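Local coordinates for Hut operon positive regulatory protein (Bacillus subtilis, PDB 4H4L), which binds regulatory sequences on the hut mRNA when histidine is present, suppressing transcription termination and so switching on the histidine-utilization operon, at residues Tyr69-Ala74 with Val106-Pro111. The protein carries 1 engineered substitution. Residues are numbered along the deposited sequence; the frame is centred on the assembly and turned at random.
Sequences YRESHA and VLRGNP. With ZN (zinc ion), chain N; HIS (histidine), chain M.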
# COMPACT_ATOMS: atom_id res chain seq x y z
N TYR A 69 -26.52 6.85 -7.10
CA TYR A 69 -25.18 6.47 -6.65
C TYR A 69 -24.57 5.35 -7.50
O TYR A 69 -23.43 5.42 -7.95
CB TYR A 69 -25.25 6.04 -5.19
CG TYR A 69 -23.90 5.90 -4.51
CD1 TYR A 69 -22.86 6.79 -4.78
CD2 TYR A 69 -23.68 4.90 -3.56
CE1 TYR A 69 -21.64 6.68 -4.14
CE2 TYR A 69 -22.46 4.79 -2.92
CZ TYR A 69 -21.45 5.68 -3.23
OH TYR A 69 -20.24 5.59 -2.62
N ARG A 70 -25.35 4.30 -7.70
CA ARG A 70 -24.91 3.10 -8.39
C ARG A 70 -23.86 3.33 -9.48
O ARG A 70 -22.81 2.73 -9.43
CB ARG A 70 -26.12 2.35 -8.94
CG ARG A 70 -25.77 1.23 -9.87
CD ARG A 70 -26.93 0.28 -10.09
NE ARG A 70 -26.40 -1.07 -10.24
CZ ARG A 70 -26.39 -1.98 -9.27
NH1 ARG A 70 -26.90 -1.71 -8.07
NH2 ARG A 70 -25.87 -3.19 -9.52
N GLU A 71 -24.14 4.19 -10.46
CA GLU A 71 -23.24 4.33 -11.61
C GLU A 71 -22.01 5.12 -11.24
O GLU A 71 -20.94 4.95 -11.85
CB GLU A 71 -23.95 5.01 -12.78
CG GLU A 71 -25.16 4.26 -13.31
CD GLU A 71 -25.21 4.25 -14.83
OE1 GLU A 71 -24.75 5.23 -15.46
OE2 GLU A 71 -25.71 3.28 -15.42
N SER A 72 -22.15 6.00 -10.25
CA SER A 72 -21.02 6.79 -9.77
C SER A 72 -20.05 5.93 -9.01
O SER A 72 -18.85 6.08 -9.18
CB SER A 72 -21.48 7.93 -8.88
OG SER A 72 -22.10 8.88 -9.70
N HIS A 73 -20.56 5.05 -8.17
CA HIS A 73 -19.72 4.12 -7.43
C HIS A 73 -18.85 3.25 -8.32
O HIS A 73 -17.71 2.95 -7.98
CB HIS A 73 -20.55 3.26 -6.51
CG HIS A 73 -19.75 2.43 -5.57
ND1 HIS A 73 -19.29 1.22 -5.90
CD2 HIS A 73 -19.35 2.66 -4.26
CE1 HIS A 73 -18.61 0.70 -4.86
NE2 HIS A 73 -18.65 1.59 -3.86
N ALA A 74 -19.38 2.84 -9.47
CA ALA A 74 -18.61 2.06 -10.41
C ALA A 74 -17.55 2.95 -11.03
O ALA A 74 -16.39 2.58 -11.16
CB ALA A 74 -19.52 1.51 -11.50
N VAL A 106 -13.11 7.02 -21.58
CA VAL A 106 -14.06 6.20 -20.80
C VAL A 106 -15.02 5.41 -21.69
O VAL A 106 -15.84 5.98 -22.40
CB VAL A 106 -14.96 7.04 -19.86
CG1 VAL A 106 -15.82 6.12 -19.00
CG2 VAL A 106 -14.13 7.98 -19.00
N LEU A 107 -14.92 4.09 -21.62
CA LEU A 107 -15.79 3.20 -22.39
C LEU A 107 -16.82 2.48 -21.54
O LEU A 107 -16.50 2.04 -20.44
CB LEU A 107 -14.97 2.18 -23.16
CG LEU A 107 -14.72 2.39 -24.65
CD1 LEU A 107 -14.29 1.07 -25.26
CD2 LEU A 107 -15.98 2.87 -25.35
N ARG A 108 -18.04 2.36 -22.07
CA ARG A 108 -19.10 1.57 -21.44
C ARG A 108 -19.91 0.70 -22.43
O ARG A 108 -20.35 1.16 -23.50
CB ARG A 108 -20.06 2.45 -20.62
CG ARG A 108 -21.30 1.69 -20.20
CD ARG A 108 -22.37 2.64 -19.70
NE ARG A 108 -23.39 1.95 -18.92
CZ ARG A 108 -24.11 2.53 -17.95
NH1 ARG A 108 -23.91 3.82 -17.67
NH2 ARG A 108 -25.02 1.83 -17.28
N GLY A 109 -20.12 -0.55 -22.04
CA GLY A 109 -20.80 -1.52 -22.88
C GLY A 109 -20.43 -2.91 -22.42
O GLY A 109 -19.60 -3.08 -21.52
N ASN A 110 -21.04 -3.91 -23.03
CA ASN A 110 -20.76 -5.29 -22.68
C ASN A 110 -19.78 -5.95 -23.65
O ASN A 110 -20.07 -6.04 -24.84
CB ASN A 110 -22.06 -6.08 -22.61
CG ASN A 110 -21.86 -7.44 -22.02
OD1 ASN A 110 -20.76 -7.98 -22.04
ND2 ASN A 110 -22.93 -8.01 -21.47
N PRO A 111 -18.61 -6.40 -23.14
CA PRO A 111 -17.60 -7.09 -23.96
C PRO A 111 -17.49 -8.63 -23.76
O PRO A 111 -16.53 -9.23 -24.27
CB PRO A 111 -16.29 -6.41 -23.53
CG PRO A 111 -16.55 -5.94 -22.13
CD PRO A 111 -18.03 -5.99 -21.85
ZN ZN N . -17.00 2.10 -2.58
N HIS M . -15.85 9.70 -3.58
CA HIS M . -16.14 8.25 -3.50
C HIS M . -17.47 8.01 -4.06
O HIS M . -17.66 8.43 -5.19
CB HIS M . -16.07 7.69 -2.08
CG HIS M . -16.07 6.18 -2.02
ND1 HIS M . -15.20 5.47 -1.25
CD2 HIS M . -16.83 5.26 -2.71
CE1 HIS M . -15.43 4.16 -1.42
NE2 HIS M . -16.42 4.05 -2.32
OXT HIS M . -18.35 7.42 -3.42
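Glu71 and Arg108 meet in a two-pronged, end-on salt bridge that ties the first turn of helix 70-87 to strand 99-109, an inner strand of the four-stranded antiparallel sheet of the HutP fold. Arg108 NH1 donates to Glu71 OE1 at 2.8 Å, and Arg108 NH2 to Glu71 OE2 at 2.5 Å, very short as modelled. Carboxylate and guanidinium are twisted 44° apart; OE1 lies close to the guanidinium plane and takes its N-H on the syn side, yet NH1 stands 32° off the carboxylate plane. The reach across comes mostly from Arg108, whose chain runs extended from CG to NE and bridges backbones whose closest CA atoms, those of Glu71 and Arg108, are 11.0 Å apart. Both ends are gripped further: OE1 also accepts from Gln65 N, NH1 donates to Val63 O, and NE pairs with Asp119, so the guanidinium is fixed in rotation. Were Glu71 shortened to an alanine, Arg108 NH1 and NH2 would probably lose the carboxylate they share and Gln65 N its acceptor, loosening the helix start from the strand. Tyr69, just ahead of the helix, and His73, within it, serve the histidine and zinc site. Zinc is bound by His73 NE2 at 2.1 Å and by NE2 of the ligand histidine at 2.0 Å, with His77 of the same chain and His138 of a neighbouring subunit completing the set, so the site spans a subunit interface of the hexamer. His73 ND1 is hydrogen-bonded to ND1 of His147 of another neighbouring subunit, which probably steadies the imidazole with NE2 facing the metal. The Tyr69 ring, swung away from the backbone N (chi1 -167°), has His73 CB over its centre, 4.1 Å above the plane, and its OH donates to OXT of the ligand histidine at 2.7 Å.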